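Local coordinates for aspartate aminotransferase, cytoplasmic (Schizosaccharomyces pombe 972h-, PDB 6JPK), which catalyses the reversible, pyridoxal phosphate-dependent transfer of an amino group from L-aspartate to 2-oxoglutarate, giving oxaloacetate and L-glutamate, at residues Y157-L171 with T193-I205. The protein carries 1 engineered substitution. Sequence-based numbering, arbitrary orientation.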
loop_
_atom_site.group_PDB
_atom_site.type_symbol
_atom_site.label_atom_id
_atom_site.label_comp_id
_atom_site.label_asym_id
_atom_site.label_seq_id
_atom_site.Cartn_x
_atom_site.Cartn_y
_atom_site.Cartn_z
ATOM N N TYR A 157 3.208 3.834 30.721
ATOM C CA TYR A 157 2.223 2.772 30.536
ATOM C C TYR A 157 2.546 1.513 31.339
ATOM O O TYR A 157 1.682 0.983 32.042
ATOM C CB TYR A 157 2.072 2.421 29.048
ATOM C CG TYR A 157 0.772 1.710 28.797
ATOM C CD1 TYR A 157 0.693 0.321 28.857
ATOM C CD2 TYR A 157 -0.396 2.428 28.562
ATOM C CE1 TYR A 157 -0.510 -0.336 28.666
ATOM C CE2 TYR A 157 -1.612 1.780 28.368
ATOM C CZ TYR A 157 -1.663 0.399 28.418
ATOM O OH TYR A 157 -2.863 -0.256 28.226
ATOM N N TRP A 158 3.769 1.012 31.239
ATOM C CA TRP A 158 4.157 -0.189 31.968
ATOM C C TRP A 158 4.744 0.208 33.317
ATOM O O TRP A 158 5.743 0.923 33.374
ATOM C CB TRP A 158 5.162 -1.015 31.166
ATOM C CG TRP A 158 5.639 -2.298 31.843
ATOM C CD1 TRP A 158 6.913 -2.583 32.275
ATOM C CD2 TRP A 158 4.851 -3.462 32.134
ATOM N NE1 TRP A 158 6.954 -3.853 32.815
ATOM C CE2 TRP A 158 5.705 -4.411 32.733
ATOM C CE3 TRP A 158 3.509 -3.799 31.927
ATOM C CZ2 TRP A 158 5.255 -5.671 33.135
ATOM C CZ3 TRP A 158 3.065 -5.046 32.327
ATOM C CH2 TRP A 158 3.935 -5.965 32.929
ATOM N N ASP A 159 4.120 -0.260 34.392
ATOM C CA ASP A 159 4.642 -0.119 35.752
ATOM C C ASP A 159 5.424 -1.395 36.050
ATOM O O ASP A 159 4.839 -2.425 36.387
ATOM C CB ASP A 159 3.485 0.106 36.728
ATOM C CG ASP A 159 3.915 0.131 38.196
ATOM O OD1 ASP A 159 5.076 -0.199 38.534
ATOM O OD2 ASP A 159 3.055 0.486 39.031
ATOM N N ALA A 160 6.754 -1.337 35.914
ATOM C CA ALA A 160 7.550 -2.564 35.941
ATOM C C ALA A 160 7.576 -3.194 37.331
ATOM O O ALA A 160 7.515 -4.425 37.463
ATOM C CB ALA A 160 8.971 -2.277 35.448
ATOM N N LYS A 161 7.657 -2.372 38.383
ATOM C CA LYS A 161 7.663 -2.903 39.744
ATOM C C LYS A 161 6.393 -3.690 40.046
ATOM O O LYS A 161 6.448 -4.766 40.653
ATOM C CB LYS A 161 7.827 -1.767 40.756
ATOM C CG LYS A 161 7.798 -2.229 42.213
ATOM C CD LYS A 161 9.045 -1.761 42.989
ATOM C CE LYS A 161 10.355 -2.315 42.385
ATOM N NZ LYS A 161 11.580 -1.929 43.163
ATOM N N ASN A 162 5.237 -3.169 39.645
ATOM C CA ASN A 162 3.979 -3.856 39.906
ATOM C C ASN A 162 3.516 -4.730 38.742
ATOM O O ASN A 162 2.478 -5.385 38.860
ATOM C CB ASN A 162 2.908 -2.830 40.277
ATOM C CG ASN A 162 3.272 -2.065 41.547
ATOM O OD1 ASN A 162 3.659 -2.669 42.549
ATOM N ND2 ASN A 162 3.186 -0.737 41.498
ATOM N N ARG A 163 4.275 -4.775 37.648
ATOM C CA ARG A 163 3.905 -5.518 36.438
ATOM C C ARG A 163 2.446 -5.249 36.059
ATOM O O ARG A 163 1.628 -6.159 35.909
ATOM C CB ARG A 163 4.189 -7.016 36.615
ATOM C CG ARG A 163 5.684 -7.296 36.925
ATOM C CD ARG A 163 5.942 -8.652 37.561
ATOM N NE ARG A 163 7.320 -9.093 37.325
ATOM C CZ ARG A 163 7.818 -10.278 37.684
ATOM N NH1 ARG A 163 7.068 -11.179 38.329
ATOM N NH2 ARG A 163 9.087 -10.562 37.401
ATOM N N SER A 164 2.114 -3.969 35.921
ATOM C CA SER A 164 0.738 -3.575 35.655
ATOM C C SER A 164 0.742 -2.289 34.842
ATOM O O SER A 164 1.800 -1.752 34.487
ATOM C CB SER A 164 -0.034 -3.394 36.961
ATOM O OG SER A 164 0.592 -2.386 37.747
ATOM N N PHE A 165 -0.464 -1.807 34.552
ATOM C CA PHE A 165 -0.668 -0.562 33.825
ATOM C C PHE A 165 -0.418 0.619 34.759
ATOM O O PHE A 165 -0.997 0.694 35.847
ATOM C CB PHE A 165 -2.093 -0.538 33.250
ATOM C CG PHE A 165 -2.588 0.839 32.819
ATOM C CD1 PHE A 165 -1.825 1.659 32.001
ATOM C CD2 PHE A 165 -3.841 1.282 33.212
ATOM C CE1 PHE A 165 -2.291 2.919 31.610
ATOM C CE2 PHE A 165 -4.325 2.541 32.818
ATOM C CZ PHE A 165 -3.546 3.362 32.024
ATOM N N ASP A 166 0.449 1.540 34.329
ATOM C CA ASP A 166 0.791 2.731 35.110
ATOM C C ASP A 166 -0.294 3.793 34.906
ATOM O O ASP A 166 -0.119 4.812 34.232
ATOM C CB ASP A 166 2.174 3.238 34.717
ATOM C CG ASP A 166 2.678 4.337 35.635
ATOM O OD1 ASP A 166 1.903 4.799 36.507
ATOM O OD2 ASP A 166 3.852 4.749 35.474
ATOM N N TYR A 167 -1.442 3.526 35.517
ATOM C CA TYR A 167 -2.597 4.412 35.392
ATOM C C TYR A 167 -2.281 5.826 35.876
ATOM O O TYR A 167 -2.598 6.813 35.200
ATOM C CB TYR A 167 -3.765 3.810 36.173
ATOM C CG TYR A 167 -4.903 4.746 36.443
ATOM C CD1 TYR A 167 -5.728 5.191 35.411
ATOM C CD2 TYR A 167 -5.168 5.181 37.737
ATOM C CE1 TYR A 167 -6.790 6.055 35.666
ATOM C CE2 TYR A 167 -6.224 6.042 38.005
ATOM C CZ TYR A 167 -7.033 6.470 36.970
ATOM O OH TYR A 167 -8.076 7.323 37.247
ATOM N N GLU A 168 -1.666 5.946 37.054
ATOM C CA GLU A 168 -1.422 7.276 37.611
ATOM C C GLU A 168 -0.417 8.060 36.772
ATOM O O GLU A 168 -0.561 9.274 36.602
ATOM C CB GLU A 168 -0.945 7.169 39.061
ATOM C CG GLU A 168 -1.979 6.569 40.032
ATOM C CD GLU A 168 -3.191 7.469 40.289
ATOM O OE1 GLU A 168 -3.090 8.704 40.105
ATOM O OE2 GLU A 168 -4.250 6.933 40.689
ATOM N N GLY A 169 0.605 7.388 36.236
ATOM C CA GLY A 169 1.546 8.071 35.358
ATOM C C GLY A 169 0.919 8.533 34.052
ATOM O O GLY A 169 1.168 9.654 33.596
ATOM N N MET A 170 0.106 7.679 33.422
ATOM C CA MET A 170 -0.589 8.095 32.205
ATOM C C MET A 170 -1.525 9.274 32.476
ATOM O O MET A 170 -1.517 10.274 31.747
ATOM C CB MET A 170 -1.365 6.913 31.614
ATOM C CG MET A 170 -2.261 7.294 30.431
ATOM S SD MET A 170 -2.908 5.850 29.569
ATOM C CE MET A 170 -3.736 6.636 28.159
ATOM N N LEU A 171 -2.347 9.167 33.521
ATOM C CA LEU A 171 -3.270 10.247 33.863
ATOM C C LEU A 171 -2.523 11.557 34.088
ATOM O O LEU A 171 -2.957 12.625 33.633
ATOM C CB LEU A 171 -4.055 9.867 35.120
ATOM C CG LEU A 171 -5.571 10.075 35.144
ATOM C CD1 LEU A 171 -5.862 11.497 34.843
ATOM C CD2 LEU A 171 -6.273 9.183 34.129
ATOM N N THR A 193 2.601 -4.787 25.786
ATOM C CA THR A 193 2.542 -5.296 27.160
ATOM C C THR A 193 1.403 -6.281 27.383
ATOM O O THR A 193 1.495 -7.131 28.275
ATOM C CB THR A 193 2.380 -4.157 28.177
ATOM O OG1 THR A 193 1.072 -3.579 28.044
ATOM C CG2 THR A 193 3.453 -3.103 27.980
ATOM N N GLY A 194 0.309 -6.147 26.637
ATOM C CA GLY A 194 -0.868 -6.947 26.861
ATOM C C GLY A 194 -1.808 -6.449 27.940
ATOM O O GLY A 194 -2.909 -7.001 28.070
ATOM N N ILE A 195 -1.431 -5.439 28.727
ATOM C CA ILE A 195 -2.267 -4.993 29.839
ATOM C C ILE A 195 -3.020 -3.745 29.401
ATOM O O ILE A 195 -2.420 -2.795 28.878
ATOM C CB ILE A 195 -1.444 -4.770 31.131
ATOM C CG1 ILE A 195 -2.373 -4.568 32.341
ATOM C CG2 ILE A 195 -0.417 -3.613 31.021
ATOM C CD1 ILE A 195 -3.172 -5.803 32.714
ATOM N N ASP A 196 -4.363 -3.769 29.581
ATOM C CA ASP A 196 -5.329 -2.732 29.238
ATOM C C ASP A 196 -5.864 -2.028 30.481
ATOM O O ASP A 196 -5.939 -2.624 31.561
ATOM C CB ASP A 196 -6.524 -3.318 28.474
ATOM C CG ASP A 196 -6.121 -3.962 27.171
ATOM O OD1 ASP A 196 -4.987 -3.690 26.715
ATOM O OD2 ASP A 196 -6.935 -4.731 26.601
ATOM N N PRO A 197 -6.271 -0.764 30.357
ATOM C CA PRO A 197 -6.984 -0.117 31.463
ATOM C C PRO A 197 -8.298 -0.834 31.716
ATOM O O PRO A 197 -8.923 -1.356 30.790
ATOM C CB PRO A 197 -7.231 1.316 30.955
ATOM C CG PRO A 197 -6.312 1.490 29.767
ATOM C CD PRO A 197 -6.119 0.116 29.185
ATOM N N THR A 198 -8.723 -0.850 32.979
ATOM C CA THR A 198 -10.094 -1.251 33.282
ATOM C C THR A 198 -11.081 -0.228 32.726
ATOM O O THR A 198 -10.721 0.913 32.405
ATOM C CB THR A 198 -10.325 -1.352 34.789
ATOM O OG1 THR A 198 -10.200 -0.052 35.370
ATOM C CG2 THR A 198 -9.323 -2.270 35.421
ATOM N N ARG A 199 -12.360 -0.624 32.676
ATOM C CA ARG A 199 -13.390 0.316 32.244
ATOM C C ARG A 199 -13.420 1.544 33.141
ATOM O O ARG A 199 -13.508 2.677 32.652
ATOM C CB ARG A 199 -14.751 -0.375 32.194
ATOM C CG ARG A 199 -14.794 -1.401 31.055
ATOM C CD ARG A 199 -16.175 -1.938 30.819
ATOM N NE ARG A 199 -16.174 -2.900 29.720
ATOM C CZ ARG A 199 -17.264 -3.512 29.271
ATOM N NH1 ARG A 199 -18.438 -3.262 29.835
ATOM N NH2 ARG A 199 -17.179 -4.365 28.259
ATOM N N GLU A 200 -13.306 1.338 34.454
ATOM C CA GLU A 200 -13.205 2.449 35.399
ATOM C C GLU A 200 -12.018 3.361 35.082
ATOM O O GLU A 200 -12.142 4.592 35.101
ATOM C CB GLU A 200 -13.098 1.893 36.825
ATOM C CG GLU A 200 -12.876 2.933 37.907
ATOM C CD GLU A 200 -12.484 2.315 39.244
ATOM O OE1 GLU A 200 -13.300 1.559 39.817
ATOM O OE2 GLU A 200 -11.352 2.576 39.719
ATOM N N GLN A 201 -10.842 2.780 34.823
ATOM C CA GLN A 201 -9.686 3.607 34.481
ATOM C C GLN A 201 -9.903 4.350 33.163
ATOM O O GLN A 201 -9.514 5.520 33.028
ATOM C CB GLN A 201 -8.429 2.743 34.414
ATOM C CG GLN A 201 -7.969 2.225 35.776
ATOM C CD GLN A 201 -6.871 1.196 35.661
ATOM O OE1 GLN A 201 -6.804 0.453 34.676
ATOM N NE2 GLN A 201 -5.998 1.140 36.667
ATOM N N TRP A 202 -10.527 3.683 32.181
ATOM C CA TRP A 202 -10.817 4.322 30.899
ATOM C C TRP A 202 -11.677 5.566 31.072
ATOM O O TRP A 202 -11.443 6.590 30.415
ATOM C CB TRP A 202 -11.536 3.349 29.969
ATOM C CG TRP A 202 -10.672 2.520 29.067
ATOM C CD1 TRP A 202 -10.661 1.161 28.971
ATOM C CD2 TRP A 202 -9.742 3.001 28.094
ATOM N NE1 TRP A 202 -9.768 0.762 28.003
ATOM C CE2 TRP A 202 -9.191 1.875 27.451
ATOM C CE3 TRP A 202 -9.319 4.278 27.704
ATOM C CZ2 TRP A 202 -8.225 1.983 26.450
ATOM C CZ3 TRP A 202 -8.375 4.383 26.705
ATOM C CH2 TRP A 202 -7.832 3.238 26.092
ATOM N N LEU A 203 -12.714 5.479 31.909
ATOM C CA LEU A 203 -13.610 6.617 32.087
ATOM C C LEU A 203 -12.855 7.816 32.645
ATOM O O LEU A 203 -13.067 8.955 32.215
ATOM C CB LEU A 203 -14.766 6.232 33.013
ATOM C CG LEU A 203 -15.723 5.147 32.508
ATOM C CD1 LEU A 203 -16.782 4.865 33.571
ATOM C CD2 LEU A 203 -16.367 5.558 31.186
ATOM N N SER A 204 -11.960 7.574 33.602
ATOM C CA SER A 204 -11.127 8.652 34.128
ATOM C C SER A 204 -10.144 9.163 33.073
ATOM O O SER A 204 -9.876 10.369 32.999
ATOM C CB SER A 204 -10.403 8.153 35.375
ATOM O OG SER A 204 -9.352 9.021 35.748
ATOM N N ILE A 205 -9.601 8.268 32.244
ATOM C CA ILE A 205 -8.733 8.694 31.146
ATOM C C ILE A 205 -9.497 9.598 30.177
ATOM O O ILE A 205 -9.001 10.654 29.761
ATOM C CB ILE A 205 -8.136 7.470 30.427
ATOM C CG1 ILE A 205 -7.070 6.798 31.289
ATOM C CG2 ILE A 205 -7.534 7.867 29.079
ATOM C CD1 ILE A 205 -6.699 5.403 30.788
HETATM O O HOH W 1 -3.359 -0.341 36.865
#
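Helices 167-171 and 199-205 run side by side in the same direction, their axes 10.9 Å apart and inclined by 16°, while the hairpin 157-165 before the first lies against the loop 193-197 that leads into the second. At the hairpin end, the Tyr157 hydroxyl donates to Ile195 O: OH meets O at 2.7 Å, in the carbonyl plane and on a lone pair. The CD1 corner of Phe165 covers one face of the Tyr157 ring, and His190 also stacks on that ring. Ile195, branched at CB, spreads two arms over the hairpin; CG2 meets the edge of the Trp158 ring at CZ3 (4.0 Å), and CG1 lies near Phe165 CB.

Phe165, whose chi1 of 163° sets CG opposite the backbone N, points its ring at Pro197 and Ile205. Pro197 CG sits over one face as a CH-pi contact, a place suited to a compact, rigid ring whose C-H groups can lie against an aromatic face, while Ile205 CD1 approaches CZ and also touches Met170 SD. Gln201 does double duty. Its CG packs over the Tyr167 ring, 4.0 Å from the centroid, with the amide only 20° from that ring's plane. OE1 accepts from Thr198 N, and Gln201 N donates to Thr198 OG1 (3.0 Å), completing a capping box; NE2 reaches Phe165 O through a water. Farther along, Tyr167 OH and Ser204 OG share a 2.6 Å hydrogen bond, beside which Leu171 CD2 packs on Ile205 CG1.

Asp166 caps the first helix through Gly169 N. These paired helices flank the central mixed sheet of the large domain in a class-I, PLP-dependent aminotransferase, and residues 193-197 follow closely on Asn191, which probably binds L-aspartate, in the loop after strand 182-186.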